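Long-range contacts in Glp_546_48378_50642 (Giardia intestinalis, PDB 2QVW), which cleaves double-stranded RNA into the 21 to 23 base-pair duplexes that guide selective RNA destruction in the RNA interference pathway: residues Q134-A139 / L251-F256; L73-G78 / I166-Y171; A67-I72 / F114-S119. All coordinates share one frame; numbering follows the deposited sequence.

Interaction 1: residues Q134-A139 / L251-F256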
loop_
_atom_site.group_PDB
_atom_site.type_symbol
_atom_site.label_atom_id
_atom_site.label_comp_id
_atom_site.label_asym_id
_atom_site.label_seq_id
_atom_site.Cartn_x
_atom_site.Cartn_y
_atom_site.Cartn_z
ATOM N N GLN A 134 11.125 28.398 30.738
ATOM C CA GLN A 134 11.304 29.381 31.790
ATOM C C GLN A 134 9.931 29.859 32.222
ATOM O O GLN A 134 9.583 29.795 33.393
ATOM C CB GLN A 134 12.096 30.569 31.288
ATOM C CG GLN A 134 13.419 30.225 30.700
ATOM C CD GLN A 134 14.182 31.465 30.328
ATOM O OE1 GLN A 134 14.587 32.237 31.194
ATOM N NE2 GLN A 134 14.364 31.683 29.032
ATOM N N LEU A 135 9.159 30.344 31.257
ATOM C CA LEU A 135 7.812 30.829 31.515
ATOM C C LEU A 135 7.115 29.878 32.473
ATOM O O LEU A 135 6.611 30.296 33.513
ATOM C CB LEU A 135 7.011 30.915 30.209
ATOM C CG LEU A 135 7.631 31.759 29.090
ATOM C CD1 LEU A 135 6.597 32.021 28.003
ATOM C CD2 LEU A 135 8.137 33.074 29.668
ATOM N N MET A 136 7.090 28.599 32.118
ATOM C CA MET A 136 6.464 27.593 32.965
ATOM C C MET A 136 7.035 27.644 34.377
ATOM O O MET A 136 6.298 27.774 35.350
ATOM C CB MET A 136 6.682 26.196 32.378
ATOM C CG MET A 136 5.458 25.592 31.708
ATOM S SD MET A 136 4.053 25.410 32.838
ATOM C CE MET A 136 4.615 24.090 33.875
ATOM N N CYS A 137 8.357 27.536 34.481
ATOM C CA CYS A 137 9.033 27.569 35.772
ATOM C C CYS A 137 8.659 28.811 36.596
ATOM O O CYS A 137 8.427 28.706 37.792
ATOM C CB CYS A 137 10.553 27.500 35.564
ATOM S SG CYS A 137 11.565 27.409 37.074
ATOM N N ASP A 138 8.606 29.990 35.985
ATOM C CA ASP A 138 8.239 31.193 36.742
ATOM C C ASP A 138 6.746 31.494 36.631
ATOM O O ASP A 138 6.341 32.614 36.300
ATOM C CB ASP A 138 9.033 32.414 36.262
ATOM C CG ASP A 138 10.225 32.729 37.151
ATOM O OD1 ASP A 138 10.032 33.050 38.347
ATOM O OD2 ASP A 138 11.358 32.654 36.641
ATOM N N ALA A 139 5.926 30.492 36.918
ATOM C CA ALA A 139 4.482 30.656 36.835
ATOM C C ALA A 139 3.879 30.954 38.191
ATOM O O ALA A 139 3.871 30.102 39.074
ATOM C CB ALA A 139 3.852 29.409 36.249
ATOM N N LEU A 251 -1.624 29.766 36.652
ATOM C CA LEU A 251 -1.873 30.242 35.296
ATOM C C LEU A 251 -0.737 29.874 34.339
ATOM O O LEU A 251 0.426 30.205 34.579
ATOM C CB LEU A 251 -2.091 31.761 35.307
ATOM C CG LEU A 251 -2.647 32.395 34.033
ATOM C CD1 LEU A 251 -3.350 33.688 34.383
ATOM C CD2 LEU A 251 -1.529 32.635 33.038
ATOM N N LEU A 252 -1.082 29.179 33.257
ATOM C CA LEU A 252 -0.098 28.775 32.255
ATOM C C LEU A 252 0.198 29.949 31.321
ATOM O O LEU A 252 -0.695 30.731 30.996
ATOM C CB LEU A 252 -0.629 27.600 31.423
ATOM C CG LEU A 252 -1.085 26.313 32.117
ATOM C CD1 LEU A 252 -1.408 25.270 31.056
ATOM C CD2 LEU A 252 -0.007 25.806 33.051
ATOM N N PRO A 253 1.454 30.087 30.860
ATOM C CA PRO A 253 1.757 31.209 29.958
ATOM C C PRO A 253 0.963 31.188 28.638
ATOM O O PRO A 253 0.640 30.120 28.120
ATOM C CB PRO A 253 3.276 31.092 29.755
ATOM C CG PRO A 253 3.554 29.640 29.988
ATOM C CD PRO A 253 2.674 29.317 31.166
ATOM N N ASP A 254 0.646 32.374 28.119
ATOM C CA ASP A 254 -0.107 32.522 26.873
ATOM C C ASP A 254 0.037 31.314 25.946
ATOM O O ASP A 254 -0.950 30.670 25.596
ATOM C CB ASP A 254 0.337 33.803 26.151
ATOM C CG ASP A 254 -0.145 35.072 26.853
ATOM O OD1 ASP A 254 -1.318 35.448 26.661
ATOM O OD2 ASP A 254 0.641 35.693 27.601
ATOM N N GLU A 255 1.270 31.004 25.564
ATOM C CA GLU A 255 1.536 29.872 24.684
ATOM C C GLU A 255 0.632 28.683 24.984
ATOM O O GLU A 255 -0.118 28.255 24.120
ATOM C CB GLU A 255 3.008 29.450 24.786
ATOM C CG GLU A 255 3.990 30.550 24.369
ATOM C CD GLU A 255 5.460 30.147 24.485
ATOM O OE1 GLU A 255 6.021 29.601 23.510
ATOM O OE2 GLU A 255 6.052 30.374 25.561
ATOM N N PHE A 256 0.693 28.148 26.198
ATOM C CA PHE A 256 -0.155 27.013 26.540
ATOM C C PHE A 256 -1.605 27.446 26.502
ATOM O O PHE A 256 -2.268 27.545 27.535
ATOM C CB PHE A 256 0.171 26.454 27.931
ATOM C CG PHE A 256 1.534 25.814 28.033
ATOM C CD1 PHE A 256 2.619 26.537 28.511
ATOM C CD2 PHE A 256 1.733 24.489 27.649
ATOM C CE1 PHE A 256 3.881 25.958 28.608
ATOM C CE2 PHE A 256 2.998 23.898 27.741
ATOM C CZ PHE A 256 4.072 24.635 28.222
#

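Interaction 2: residues L73-G78 / I166-Y171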
loop_
_atom_site.group_PDB
_atom_site.type_symbol
_atom_site.label_atom_id
_atom_site.label_comp_id
_atom_site.label_asym_id
_atom_site.label_seq_id
_atom_site.Cartn_x
_atom_site.Cartn_y
_atom_site.Cartn_z
ATOM N N LEU A 73 5.350 18.706 29.422
ATOM C CA LEU A 73 4.220 18.017 28.795
ATOM C C LEU A 73 3.667 16.902 29.668
ATOM O O LEU A 73 2.477 16.864 29.959
ATOM C CB LEU A 73 4.641 17.429 27.449
ATOM C CG LEU A 73 5.226 18.389 26.406
ATOM C CD1 LEU A 73 5.864 17.580 25.281
ATOM C CD2 LEU A 73 4.145 19.321 25.874
ATOM N N PHE A 74 4.538 15.987 30.074
ATOM C CA PHE A 74 4.132 14.871 30.914
ATOM C C PHE A 74 3.410 15.336 32.174
ATOM O O PHE A 74 2.570 14.617 32.729
ATOM C CB PHE A 74 5.360 14.039 31.282
ATOM C CG PHE A 74 5.903 13.244 30.137
ATOM C CD1 PHE A 74 7.260 13.264 29.838
ATOM C CD2 PHE A 74 5.049 12.466 29.354
ATOM C CE1 PHE A 74 7.763 12.520 28.777
ATOM C CE2 PHE A 74 5.541 11.717 28.288
ATOM C CZ PHE A 74 6.906 11.746 27.999
ATOM N N GLN A 75 3.734 16.543 32.622
ATOM C CA GLN A 75 3.100 17.079 33.808
ATOM C C GLN A 75 1.746 17.670 33.476
ATOM O O GLN A 75 0.807 17.555 34.250
ATOM C CB GLN A 75 3.985 18.132 34.442
ATOM C CG GLN A 75 3.527 18.523 35.811
ATOM C CD GLN A 75 4.648 19.102 36.634
ATOM O OE1 GLN A 75 5.255 20.104 36.263
ATOM N NE2 GLN A 75 4.938 18.467 37.758
ATOM N N LEU A 76 1.640 18.305 32.320
ATOM C CA LEU A 76 0.371 18.872 31.897
ATOM C C LEU A 76 -0.618 17.748 31.567
ATOM O O LEU A 76 -1.829 17.956 31.567
ATOM C CB LEU A 76 0.572 19.760 30.666
ATOM C CG LEU A 76 1.505 20.959 30.842
ATOM C CD1 LEU A 76 1.590 21.714 29.547
ATOM C CD2 LEU A 76 0.992 21.870 31.941
ATOM N N LEU A 77 -0.094 16.560 31.281
ATOM C CA LEU A 77 -0.924 15.411 30.949
ATOM C C LEU A 77 -1.454 14.733 32.204
ATOM O O LEU A 77 -2.452 14.011 32.154
ATOM C CB LEU A 77 -0.135 14.400 30.104
ATOM C CG LEU A 77 -0.015 14.672 28.594
ATOM C CD1 LEU A 77 1.048 13.780 28.007
ATOM C CD2 LEU A 77 -1.357 14.433 27.898
ATOM N N GLY A 78 -0.784 14.950 33.327
ATOM C CA GLY A 78 -1.262 14.363 34.562
ATOM C C GLY A 78 -0.642 13.049 34.989
ATOM O O GLY A 78 0.208 12.500 34.291
ATOM N N ILE A 166 -3.908 19.388 42.829
ATOM C CA ILE A 166 -5.096 18.625 42.461
ATOM C C ILE A 166 -4.937 17.818 41.174
ATOM O O ILE A 166 -5.611 18.087 40.181
ATOM C CB ILE A 166 -6.324 19.554 42.308
ATOM C CG1 ILE A 166 -6.519 20.379 43.583
ATOM C CG2 ILE A 166 -7.570 18.720 41.994
ATOM C CD1 ILE A 166 -6.772 19.549 44.806
ATOM N N SER A 167 -4.037 16.839 41.196
ATOM C CA SER A 167 -3.820 15.977 40.036
ATOM C C SER A 167 -3.453 16.775 38.794
ATOM O O SER A 167 -3.487 16.248 37.687
ATOM C CB SER A 167 -5.100 15.177 39.745
ATOM O OG SER A 167 -5.729 14.709 40.936
ATOM N N TRP A 168 -3.112 18.045 38.979
ATOM C CA TRP A 168 -2.772 18.920 37.862
ATOM C C TRP A 168 -3.892 19.036 36.841
ATOM O O TRP A 168 -3.651 19.397 35.690
ATOM C CB TRP A 168 -1.512 18.441 37.147
ATOM C CG TRP A 168 -0.270 18.992 37.736
ATOM C CD1 TRP A 168 0.409 18.517 38.824
ATOM C CD2 TRP A 168 0.448 20.152 37.291
ATOM N NE1 TRP A 168 1.508 19.307 39.081
ATOM C CE2 TRP A 168 1.557 20.315 38.152
ATOM C CE3 TRP A 168 0.267 21.063 36.241
ATOM C CZ2 TRP A 168 2.476 21.357 38.001
ATOM C CZ3 TRP A 168 1.186 22.098 36.093
ATOM C CH2 TRP A 168 2.276 22.232 36.965
ATOM N N SER A 169 -5.115 18.724 37.260
ATOM C CA SER A 169 -6.251 18.814 36.362
ATOM C C SER A 169 -6.197 20.162 35.683
ATOM O O SER A 169 -5.734 21.141 36.265
ATOM C CB SER A 169 -7.554 18.660 37.129
ATOM O OG SER A 169 -7.660 17.353 37.668
ATOM N N LEU A 170 -6.662 20.207 34.444
ATOM C CA LEU A 170 -6.637 21.431 33.664
ATOM C C LEU A 170 -8.016 22.061 33.568
ATOM O O LEU A 170 -9.036 21.365 33.547
ATOM C CB LEU A 170 -6.110 21.132 32.264
ATOM C CG LEU A 170 -4.862 20.243 32.201
ATOM C CD1 LEU A 170 -4.558 19.875 30.762
ATOM C CD2 LEU A 170 -3.681 20.958 32.830
ATOM N N TYR A 171 -8.038 23.390 33.515
ATOM C CA TYR A 171 -9.280 24.148 33.422
ATOM C C TYR A 171 -9.046 25.387 32.573
ATOM O O TYR A 171 -7.909 25.797 32.352
ATOM C CB TYR A 171 -9.764 24.599 34.809
ATOM C CG TYR A 171 -10.019 23.503 35.830
ATOM C CD1 TYR A 171 -8.962 22.857 36.483
ATOM C CD2 TYR A 171 -11.322 23.154 36.192
ATOM C CE1 TYR A 171 -9.194 21.899 37.474
ATOM C CE2 TYR A 171 -11.564 22.198 37.183
ATOM C CZ TYR A 171 -10.493 21.579 37.817
ATOM O OH TYR A 171 -10.723 20.656 38.806
#

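Interaction 3: residues A67-I72 / F114-S119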
loop_
_atom_site.group_PDB
_atom_site.type_symbol
_atom_site.label_atom_id
_atom_site.label_comp_id
_atom_site.label_asym_id
_atom_site.label_seq_id
_atom_site.Cartn_x
_atom_site.Cartn_y
_atom_site.Cartn_z
ATOM N N ALA A 67 14.647 17.330 26.678
ATOM C CA ALA A 67 14.217 16.590 27.851
ATOM C C ALA A 67 13.325 17.465 28.715
ATOM O O ALA A 67 12.251 17.050 29.159
ATOM C CB ALA A 67 15.427 16.148 28.645
ATOM N N VAL A 68 13.773 18.693 28.940
ATOM C CA VAL A 68 13.014 19.616 29.774
ATOM C C VAL A 68 11.573 19.792 29.295
ATOM O O VAL A 68 10.626 19.401 29.995
ATOM C CB VAL A 68 13.696 20.997 29.849
ATOM C CG1 VAL A 68 13.035 21.846 30.935
ATOM C CG2 VAL A 68 15.182 20.819 30.122
ATOM N N TYR A 69 11.406 20.360 28.104
ATOM C CA TYR A 69 10.071 20.580 27.571
ATOM C C TYR A 69 9.204 19.345 27.740
ATOM O O TYR A 69 8.022 19.440 28.075
ATOM C CB TYR A 69 10.130 20.929 26.096
ATOM C CG TYR A 69 8.784 21.315 25.534
ATOM C CD1 TYR A 69 8.211 22.545 25.832
ATOM C CD2 TYR A 69 8.069 20.439 24.722
ATOM C CE1 TYR A 69 6.960 22.893 25.337
ATOM C CE2 TYR A 69 6.815 20.778 24.221
ATOM C CZ TYR A 69 6.269 22.002 24.532
ATOM O OH TYR A 69 5.032 22.335 24.025
ATOM N N GLN A 70 9.797 18.181 27.513
ATOM C CA GLN A 70 9.059 16.935 27.637
ATOM C C GLN A 70 8.413 16.794 29.007
ATOM O O GLN A 70 7.195 16.608 29.098
ATOM C CB GLN A 70 9.984 15.751 27.377
ATOM C CG GLN A 70 9.500 14.852 26.257
ATOM C CD GLN A 70 9.478 15.549 24.915
ATOM O OE1 GLN A 70 10.515 15.932 24.390
ATOM N NE2 GLN A 70 8.297 15.720 24.355
ATOM N N SER A 71 9.217 16.885 30.069
ATOM C CA SER A 71 8.684 16.760 31.425
ATOM C C SER A 71 7.491 17.699 31.597
ATOM O O SER A 71 6.470 17.332 32.194
ATOM C CB SER A 71 9.754 17.094 32.454
ATOM O OG SER A 71 10.158 18.431 32.309
ATOM N N ILE A 72 7.626 18.907 31.061
ATOM C CA ILE A 72 6.555 19.888 31.125
ATOM C C ILE A 72 5.297 19.197 30.655
ATOM O O ILE A 72 4.313 19.113 31.381
ATOM C CB ILE A 72 6.778 21.055 30.164
ATOM C CG1 ILE A 72 8.176 21.644 30.337
ATOM C CG2 ILE A 72 5.739 22.117 30.413
ATOM C CD1 ILE A 72 8.355 22.489 31.566
ATOM N N PHE A 114 8.112 15.464 21.277
ATOM C CA PHE A 114 7.282 16.449 20.592
ATOM C C PHE A 114 7.666 17.888 20.925
ATOM O O PHE A 114 7.862 18.242 22.089
ATOM C CB PHE A 114 5.817 16.219 20.944
ATOM C CG PHE A 114 5.330 14.849 20.608
ATOM C CD1 PHE A 114 5.186 14.454 19.291
ATOM C CD2 PHE A 114 5.033 13.938 21.607
ATOM C CE1 PHE A 114 4.747 13.164 18.972
ATOM C CE2 PHE A 114 4.594 12.644 21.296
ATOM C CZ PHE A 114 4.453 12.260 19.979
ATOM N N LEU A 115 7.776 18.713 19.887
ATOM C CA LEU A 115 8.117 20.120 20.046
ATOM C C LEU A 115 7.014 20.979 19.476
ATOM O O LEU A 115 6.316 20.585 18.541
ATOM C CB LEU A 115 9.418 20.453 19.326
ATOM C CG LEU A 115 10.664 19.759 19.852
ATOM C CD1 LEU A 115 11.888 20.414 19.235
ATOM C CD2 LEU A 115 10.709 19.875 21.377
ATOM N N PRO A 116 6.844 22.180 20.028
ATOM C CA PRO A 116 5.804 23.090 19.555
ATOM C C PRO A 116 6.204 23.767 18.257
ATOM O O PRO A 116 7.378 24.085 18.047
ATOM C CB PRO A 116 5.684 24.108 20.682
ATOM C CG PRO A 116 6.282 23.427 21.848
ATOM C CD PRO A 116 7.436 22.684 21.268
ATOM N N LEU A 117 5.224 23.992 17.388
ATOM C CA LEU A 117 5.475 24.650 16.115
ATOM C C LEU A 117 4.363 25.646 15.845
ATOM O O LEU A 117 3.198 25.357 16.097
ATOM C CB LEU A 117 5.550 23.625 14.977
ATOM C CG LEU A 117 6.694 22.595 15.011
ATOM C CD1 LEU A 117 6.708 21.812 13.705
ATOM C CD2 LEU A 117 8.033 23.293 15.207
ATOM N N LEU A 118 4.731 26.817 15.334
ATOM C CA LEU A 118 3.770 27.872 15.023
ATOM C C LEU A 118 3.120 27.607 13.669
ATOM O O LEU A 118 1.913 27.764 13.505
ATOM C CB LEU A 118 4.481 29.227 14.997
ATOM C CG LEU A 118 5.526 29.456 16.102
ATOM C CD1 LEU A 118 6.058 30.887 16.013
ATOM C CD2 LEU A 118 4.910 29.210 17.477
ATOM N N SER A 119 3.938 27.201 12.706
ATOM C CA SER A 119 3.470 26.904 11.363
ATOM C C SER A 119 4.185 25.666 10.826
ATOM O O SER A 119 5.306 25.365 11.230
ATOM C CB SER A 119 3.724 28.110 10.448
ATOM O OG SER A 119 5.037 28.627 10.608
#

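Interaction 1: residues Q134-A139 / L251-F256
Met136 and Leu135, neighbours in the last turn of helix 127-137, pack against Pro253 and the residues around it in the loop 251-256. The two segments bury about 290 Å², both sides summed, and no hydrogen bond crosses between them. The side chain of Met136 is folded, bent at chi2 (-60°) to place SD and again at chi3, and it serves two partners at once. Its CG comes within 3.5 Å of Phe256 CE1, the two side chains crossing at about a right angle. SD lies 4.9 Å from the centroid of the same ring, 34° off the ring normal, an oblique Met-aromatic contact. On the Leu252 side the two side chains lie next to each other and point the same way, with SD 4.1 Å from Leu252 CD2. Leu135 takes the proline: its CB sits 3.7 Å from Pro253 CG, and its CD1 also touches Pro253 CB. Beyond Pro253, the leucine branch also meets the carboxylate end of Glu255, whose extended chain crosses it. Pro253 meets Leu135 through CB and CG, and the same CG lies in plane at the edge of the Phe256 ring. Past the helix end, which Asp138 turns with an inverse gamma turn, Ala139 CB reaches Leu251 O at 3.9 Å. The loop has ties of its own: Asp254 OD1 forms a salt bridge with Arg159, Leu252 pairs through its backbone with Met160, and Phe256 also rests on Ile72 and Leu76 of helix 60-77. The arrangement is plain apolar packing of a helix C-terminus on the loop that follows strand 250-251, an edge strand of the five-stranded antiparallel sheet of the PAZ domain.

Interaction 2: residues L73-G78 / I166-Y171
Gln75 lays its side chain flat over the six-membered ring of Trp168, and this stack is the heart of the contact. CG is the CH-pi donor, 3.7 Å from the ring centroid and 17° off the normal. The primary amide continues the stack, its plane only 8° from that of the indole, with CD 3.4 Å from Trp168 CZ2. Gln75 CG is anti to the backbone N (chi1 -168°), and the extended chain beyond it carries the amide out across the ring. Apolar packing comes from Leu76, whose CD2 approaches Trp168 CZ3 obliquely at 4.2 Å. Backbone carbonyls supply the rest. Leu170 brings its branch end to the end of the helix, with CD1 3.4 Å from Leu76 O, and Gly78 CA lies 4.3 Å from Ser167 O. Gly78, with positive phi, is where the chain leaves helical geometry. Trp168 is presented from a type I' turn running from Ile166 to Ser169, closed by the bond from Ser169 N to Ile166 O. No hydrogen bond joins the two segments. The turn connects strands 160-163 and 169-178 of the PAZ sheet, and Trp168 and Leu170 both also touch Ala162. Helix 260-264 flanks the site, Leu264 meeting Leu76 and Val261 meeting Leu170, so helix 260-264 touches both the end of helix 60-77 and the hairpin.

Interaction 3: residues A67-I72 / F114-S119
Tyr69 and Gln70 of helix 60-77 meet Phe114, Leu115 and Pro116 in a buried helix-on-sheet contact within the N-terminal domain of Giardia Dicer. The strand is the outermost of the antiparallel sheet to which it belongs, and the helix crosses it nearly perpendicularly, the short axes 87° apart and 8.8 Å from each other at their closest. Tyr69 bears most of the contact. Its CG is anti to the backbone N (chi1 -174°), which directs the ring from the helix to the strand. Pro116 CD lies over one face of the phenol in a CH-pi contact, 3.9 Å from the ring centroid, although the detailed placement of the proline ring against the tyrosine is uncertain. A different neighbour occupies the ring edge: the carbonyl oxygen Phe114 O lies near the ring plane, 3.4 Å from Tyr69 CD2. Leu115 adds an apolar contact through its branch end, with CD2 4.3 Å from Tyr69 CD2 in an oblique approach. Gln70 is bent at chi2 (64°), which turns CD toward the backbone of Phe114. Phe114 contributes mainly its backbone here, while its ring leads away from the helix and packs edge-to-face with Trp85 and against Leu267 and Ile270 of helix 267-284. Strand 112-117 is bonded to strand 18-25 through Leu115 with Leu22 and Leu117 with His20, and Tyr69 also touches Trp21 of that strand. Helix 127-137 packs against the same residues, Leu129 touching both Tyr69 and Leu115, and Thr132 touching Tyr69. Through Tyr69, helix 60-77 thus touches strands 112-117 and 18-25 and helix 127-137.

How the interactions relate
From the N terminus, helix 60-77 supplies the first segments of two contacts. Interaction 3 is the first to close, bringing strand 112-117 back to the helix across 41 residues; interaction 2 closes later, at the hairpin turn before strand 169-178. Their segments alternate along the chain, so the two loops cross. Interaction 1 opens after interaction 3 has closed, yet crosses interaction 2, because 134-139 lies between the latter's segments and 251-256 beyond them. Met136 touches Ile72 in the helical segment of interaction 3, and Leu73 of interaction 2 lies against Phe114 of interaction 3. Helix 60-77 is thereby tied to the N-terminal sheet, to helix 127-137 and to the PAZ region.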